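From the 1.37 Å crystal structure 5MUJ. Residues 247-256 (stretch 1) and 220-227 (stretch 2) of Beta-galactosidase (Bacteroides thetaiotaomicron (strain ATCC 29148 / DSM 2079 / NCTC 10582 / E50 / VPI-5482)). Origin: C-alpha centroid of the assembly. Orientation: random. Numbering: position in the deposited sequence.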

ATOM      1  N   SER A 247      -0.938   3.994  18.816  1.00 14.55           N
ATOM      2  CA  SER A 247      -1.600   3.054  19.732  1.00 15.57           C
ATOM      3  C   SER A 247      -0.629   2.307  20.628  1.00 16.01           C
ATOM      4  O   SER A 247       0.538   2.096  20.273  1.00 15.76           O
ATOM      5  CB  SER A 247      -2.435   2.051  18.943  1.00 16.05           C
ATOM      6  OG  SER A 247      -3.175   1.177  19.777  1.00 17.47           O
ATOM      7  N   LYS A 248      -1.136   1.910  21.798  1.00 16.90           N
ATOM      8  CA  LYS A 248      -0.394   1.082  22.742  1.00 18.85           C
ATOM      9  C   LYS A 248      -0.874  -0.383  22.719  1.00 18.32           C
ATOM     10  O   LYS A 248      -0.213  -1.225  23.313  1.00 20.82           O
ATOM     11  CB  LYS A 248      -0.491   1.641  24.168  1.00 21.04           C
ATOM     12  CG  LYS A 248      -0.816   3.133  24.264  1.00 23.39           C
ATOM     13  N   ASP A 249      -1.996  -0.680  22.046  1.00 18.28           N
ATOM     14  CA  ASP A 249      -2.632  -2.013  22.108  1.00 17.97           C
ATOM     15  C   ASP A 249      -3.268  -2.551  20.802  1.00 19.70           C
ATOM     16  O   ASP A 249      -3.922  -3.597  20.814  1.00 19.29           O
ATOM     17  CB  ASP A 249      -3.689  -1.993  23.216  1.00 20.33           C
ATOM     18  CG  ASP A 249      -4.813  -0.976  22.979  1.00 22.88           C
ATOM     19  OD1 ASP A 249      -4.848  -0.241  21.953  1.00 22.68           O
ATOM     20  OD2 ASP A 249      -5.689  -0.906  23.871  1.00 27.58           O
HETATM   21  N   MSE A 250      -3.057  -1.844  19.691  1.00 19.75           N
HETATM   22  CA  MSE A 250      -3.679  -2.118  18.381  1.00 18.57           C
HETATM   23  C   MSE A 250      -5.142  -1.746  18.246  1.00 19.16           C
HETATM   24  O   MSE A 250      -5.632  -1.680  17.128  1.00 18.95           O
HETATM   25  CB  MSE A 250      -3.505  -3.560  17.886  1.00 21.18           C
HETATM   26  CG  MSE A 250      -2.040  -4.007  17.795  1.00 23.25           C
HETATM   27 SE   MSE A 250      -1.170  -3.031  16.329  1.00 28.05          SE
HETATM   28  CE  MSE A 250      -2.178  -3.830  14.846  1.00 14.15           C
ATOM     29  N   LYS A 251      -5.829  -1.460  19.354  1.00 19.15           N
ATOM     30  CA  LYS A 251      -7.282  -1.349  19.367  1.00 22.53           C
ATOM     31  C   LYS A 251      -7.694   0.098  19.475  1.00 20.48           C
ATOM     32  O   LYS A 251      -8.583   0.540  18.736  1.00 20.45           O
ATOM     33  CB  LYS A 251      -7.868  -2.115  20.548  1.00 25.20           C
ATOM     34  N   THR A 252      -7.056   0.821  20.402  1.00 20.13           N
ATOM     35  CA  THR A 252      -7.332   2.244  20.642  1.00 19.79           C
ATOM     36  C   THR A 252      -6.281   3.119  19.973  1.00 17.15           C
ATOM     37  O   THR A 252      -5.107   2.919  20.190  1.00 17.56           O
ATOM     38  CB  THR A 252      -7.342   2.520  22.161  1.00 21.60           C
ATOM     39  OG1 THR A 252      -8.574   2.047  22.687  1.00 26.22           O
ATOM     40  CG2 THR A 252      -7.184   3.977  22.502  1.00 20.52           C
ATOM     41  N   TRP A 253      -6.724   4.108  19.205  1.00 17.68           N
ATOM     42  CA  TRP A 253      -5.854   4.937  18.368  1.00 17.91           C
ATOM     43  C   TRP A 253      -6.062   6.425  18.631  1.00 19.14           C
ATOM     44  O   TRP A 253      -7.188   6.845  18.891  1.00 21.54           O
ATOM     45  CB  TRP A 253      -6.116   4.618  16.890  1.00 19.26           C
ATOM     46  CG  TRP A 253      -5.686   3.215  16.579  1.00 19.79           C
ATOM     47  CD1 TRP A 253      -6.429   2.077  16.730  1.00 18.82           C
ATOM     48  CD2 TRP A 253      -4.381   2.790  16.137  1.00 18.61           C
ATOM     49  NE1 TRP A 253      -5.662   0.974  16.414  1.00 18.13           N
ATOM     50  CE2 TRP A 253      -4.413   1.386  16.026  1.00 17.55           C
ATOM     51  CE3 TRP A 253      -3.196   3.466  15.805  1.00 17.99           C
ATOM     52  CZ2 TRP A 253      -3.290   0.636  15.612  1.00 18.17           C
ATOM     53  CZ3 TRP A 253      -2.079   2.722  15.399  1.00 16.41           C
ATOM     54  CH2 TRP A 253      -2.140   1.323  15.293  1.00 16.73           C
ATOM     55  N   LYS A 254      -4.970   7.188  18.635  1.00 17.59           N
ATOM     56  CA  LYS A 254      -5.000   8.658  18.640  1.00 18.72           C
ATOM     57  C   LYS A 254      -4.299   9.145  17.372  1.00 15.15           C
ATOM     58  O   LYS A 254      -3.297   8.541  16.961  1.00 18.83           O
ATOM     59  CB  LYS A 254      -4.226   9.238  19.829  1.00 23.13           C
ATOM     60  CG  LYS A 254      -4.577   8.730  21.213  1.00 28.93           C
ATOM     61  CD  LYS A 254      -3.491   9.182  22.180  1.00 34.61           C
ATOM     62  CE  LYS A 254      -3.870   8.969  23.635  1.00 40.77           C
ATOM     63  NZ  LYS A 254      -2.661   8.971  24.509  1.00 46.04           N
ATOM     64  N   ARG A 255      -4.821  10.186  16.741  1.00 15.63           N
ATOM     65  CA  ARG A 255      -4.140  10.874  15.650  1.00 15.84           C
ATOM     66  C   ARG A 255      -2.902  11.603  16.170  1.00 14.57           C
ATOM     67  O   ARG A 255      -2.910  12.170  17.283  1.00 20.81           O
ATOM     68  CB  ARG A 255      -5.040  11.894  14.963  1.00 14.97           C
ATOM     69  CG  ARG A 255      -6.008  11.361  13.944  1.00 15.94           C
ATOM     70  CD  ARG A 255      -7.142  10.604  14.561  1.00 16.79           C
ATOM     71  NE  ARG A 255      -8.097  10.244  13.518  1.00 14.72           N
ATOM     72  CZ  ARG A 255      -9.179   9.497  13.679  1.00 15.49           C
ATOM     73  NH1 ARG A 255      -9.497   9.008  14.864  1.00 15.05           N
ATOM     74  NH2 ARG A 255      -9.984   9.287  12.629  1.00 16.89           N
ATOM     75  N   TYR A 256      -1.884  11.679  15.334  1.00 14.58           N
ATOM     76  CA  TYR A 256      -0.735  12.513  15.589  1.00 14.42           C
ATOM     77  C   TYR A 256      -1.196  13.961  15.451  1.00 15.05           C
ATOM     78  O   TYR A 256      -1.850  14.328  14.444  1.00 15.98           O
ATOM     79  CB  TYR A 256       0.423  12.172  14.629  1.00 13.15           C
ATOM     80  CG  TYR A 256       1.605  13.107  14.746  1.00 12.14           C
ATOM     81  CD1 TYR A 256       2.362  13.153  15.911  1.00 14.53           C
ATOM     82  CD2 TYR A 256       1.977  13.934  13.689  1.00 13.93           C
ATOM     83  CE1 TYR A 256       3.447  14.004  16.035  1.00 15.42           C
ATOM     84  CE2 TYR A 256       3.070  14.788  13.785  1.00 15.35           C
ATOM     85  CZ  TYR A 256       3.804  14.822  14.953  1.00 17.71           C
ATOM     86  OH  TYR A 256       4.898  15.658  15.087  1.00 17.35           O
TER
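Stretch 2 (220-227) APFVMFYN

What pins stretch 2 to stretch 1? A single antiparallel bridge pairs Phe-222 with Ser-247, their CA atoms 5.0 Å apart. The backbone closes a ring of two hydrogen bonds: Phe-222 N donates to Ser-247 O at 3.1 Å, and Ser-247 N to Phe-222 O at 3.0 Å.

How does the chain run on either side of that bridge? Ala-220 and Pro-221 precede it in loop conformation, and Pro-221 CD lies 3.4 Å from Ser-247 O. From Phe-222 to Asn-227 the chain is an extended strand, whereas stretch 1 turns after Ser-247. The turn is tied internally: Asp-249 N donates to Ser-247 OG at 3.2 Å, and Ser-247 OG to Thr-252 O at 2.6 Å.

Where does the Phe-222 ring go? It packs against the selenomethionine Met-250, whose SE stands over one face, 3.8 Å from the centroid of the Phe-222 ring. Lys-248 O approaches the ring edge, 3.9 Å from Phe-222 CE2.

What meets the rest of the strand? Met-224, also selenomethionine, points toward stretch 1 and sets its CE 3.7 Å from the centroid of the Trp-253 six-membered ring, almost on the ring normal. Farther along, Tyr-226 OH comes within 3.6 Å of Arg-255 NE; both atoms are hydrogen-bonded elsewhere in the structure.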

ATOM      1  N   ALA A 220       4.591   5.794  21.432  1.00 16.66           N
ATOM      2  CA  ALA A 220       3.734   4.620  21.364  1.00 16.34           C
ATOM      3  C   ALA A 220       4.463   3.519  20.597  1.00 16.77           C
ATOM      4  O   ALA A 220       5.232   3.824  19.657  1.00 18.79           O
ATOM      5  CB  ALA A 220       2.460   4.955  20.652  1.00 17.30           C
ATOM      6  N   PRO A 221       4.217   2.248  20.965  1.00 18.96           N
ATOM      7  CA  PRO A 221       4.848   1.156  20.229  1.00 18.63           C
ATOM      8  C   PRO A 221       4.251   0.907  18.843  1.00 17.15           C
ATOM      9  O   PRO A 221       4.954   0.325  17.996  1.00 20.10           O
ATOM     10  CB  PRO A 221       4.605  -0.055  21.138  1.00 20.44           C
ATOM     11  CG  PRO A 221       3.329   0.248  21.821  1.00 19.97           C
ATOM     12  CD  PRO A 221       3.434   1.729  22.100  1.00 18.71           C
ATOM     13  N   PHE A 222       2.993   1.317  18.605  1.00 14.27           N
ATOM     14  CA  PHE A 222       2.342   1.032  17.311  1.00 15.40           C
ATOM     15  C   PHE A 222       2.075   2.326  16.561  1.00 13.13           C
ATOM     16  O   PHE A 222       1.383   3.214  17.055  1.00 15.86           O
ATOM     17  CB  PHE A 222       1.075   0.173  17.493  1.00 14.16           C
ATOM     18  CG  PHE A 222       1.357  -1.157  18.147  1.00 14.96           C
ATOM     19  CD1 PHE A 222       2.184  -2.101  17.518  1.00 13.75           C
ATOM     20  CD2 PHE A 222       0.822  -1.464  19.383  1.00 16.34           C
ATOM     21  CE1 PHE A 222       2.462  -3.314  18.131  1.00 15.79           C
ATOM     22  CE2 PHE A 222       1.088  -2.670  19.987  1.00 18.26           C
ATOM     23  CZ  PHE A 222       1.901  -3.599  19.370  1.00 15.55           C
ATOM     24  N   VAL A 223       2.659   2.412  15.374  1.00 13.95           N
ATOM     25  CA  VAL A 223       2.595   3.601  14.550  1.00 13.69           C
ATOM     26  C   VAL A 223       1.960   3.316  13.224  1.00 13.65           C
ATOM     27  O   VAL A 223       2.514   2.548  12.473  1.00 15.98           O
ATOM     28  CB  VAL A 223       4.018   4.188  14.311  1.00 13.56           C
ATOM     29  CG1 VAL A 223       3.970   5.409  13.395  1.00 14.67           C
ATOM     30  CG2 VAL A 223       4.726   4.506  15.630  1.00 13.63           C
HETATM   31  N   MSE A 224       0.842   3.916  12.925  1.00 12.40           N
HETATM   32  CA  MSE A 224       0.134   3.739  11.703  1.00 10.65           C
HETATM   33  C   MSE A 224       0.374   4.852  10.738  1.00 11.17           C
HETATM   34  O   MSE A 224       0.248   5.987  11.100  1.00 14.93           O
HETATM   35  CB  MSE A 224      -1.351   3.606  11.998  1.00 30.00           C
HETATM   36  CG  MSE A 224      -2.059   3.471  10.701  1.00 30.00           C
HETATM   37 SE   MSE A 224      -4.037   3.616  10.897  1.00 30.00          SE
HETATM   38  CE  MSE A 224      -4.432   2.178  12.179  1.00 30.00           C
ATOM     39  N   PHE A 225       0.767   4.531   9.501  1.00 13.00           N
ATOM     40  CA  PHE A 225       0.929   5.444   8.437  1.00 11.62           C
ATOM     41  C   PHE A 225      -0.259   5.156   7.505  1.00 12.75           C
ATOM     42  O   PHE A 225      -0.540   4.088   7.123  1.00 14.56           O
ATOM     43  CB  PHE A 225       2.287   5.365   7.648  1.00 12.27           C
ATOM     44  CG  PHE A 225       3.407   6.130   8.265  1.00 11.57           C
ATOM     45  CD1 PHE A 225       4.008   5.674   9.381  1.00 10.22           C
ATOM     46  CD2 PHE A 225       3.819   7.369   7.769  1.00 13.57           C
ATOM     47  CE1 PHE A 225       4.997   6.360   9.969  1.00 10.20           C
ATOM     48  CE2 PHE A 225       4.833   8.078   8.400  1.00 11.18           C
ATOM     49  CZ  PHE A 225       5.453   7.540   9.474  1.00  9.98           C
ATOM     50  N   TYR A 226      -1.060   6.177   7.246  1.00 12.32           N
ATOM     51  CA  TYR A 226      -2.241   6.014   6.389  1.00 13.29           C
ATOM     52  C   TYR A 226      -2.535   7.237   5.551  1.00 12.02           C
ATOM     53  O   TYR A 226      -2.150   8.359   5.913  1.00 13.87           O
ATOM     54  CB  TYR A 226      -3.502   5.609   7.181  1.00 11.63           C
ATOM     55  CG  TYR A 226      -4.140   6.625   8.125  1.00 12.42           C
ATOM     56  CD1 TYR A 226      -3.496   7.021   9.297  1.00 11.72           C
ATOM     57  CD2 TYR A 226      -5.424   7.082   7.875  1.00 12.44           C
ATOM     58  CE1 TYR A 226      -4.128   7.882  10.197  1.00 12.87           C
ATOM     59  CE2 TYR A 226      -6.037   7.988   8.740  1.00 13.79           C
ATOM     60  CZ  TYR A 226      -5.368   8.357   9.900  1.00 13.16           C
ATOM     61  OH  TYR A 226      -5.951   9.213  10.831  1.00 13.02           O
ATOM     62  N   ASN A 227      -3.156   7.023   4.400  1.00 11.61           N
ATOM     63  CA  ASN A 227      -3.565   8.125   3.533  1.00 12.63           C
ATOM     64  C   ASN A 227      -5.092   8.230   3.507  1.00 12.02           C
ATOM     65  O   ASN A 227      -5.824   7.302   3.812  1.00 13.76           O
ATOM     66  CB  ASN A 227      -2.901   8.107   2.119  1.00 12.64           C
ATOM     67  CG  ASN A 227      -3.152   6.829   1.343  1.00 13.85           C
ATOM     68  OD1 ASN A 227      -2.573   5.778   1.665  1.00 16.16           O
ATOM     69  ND2 ASN A 227      -3.921   6.935   0.251  1.00 12.77           N
TER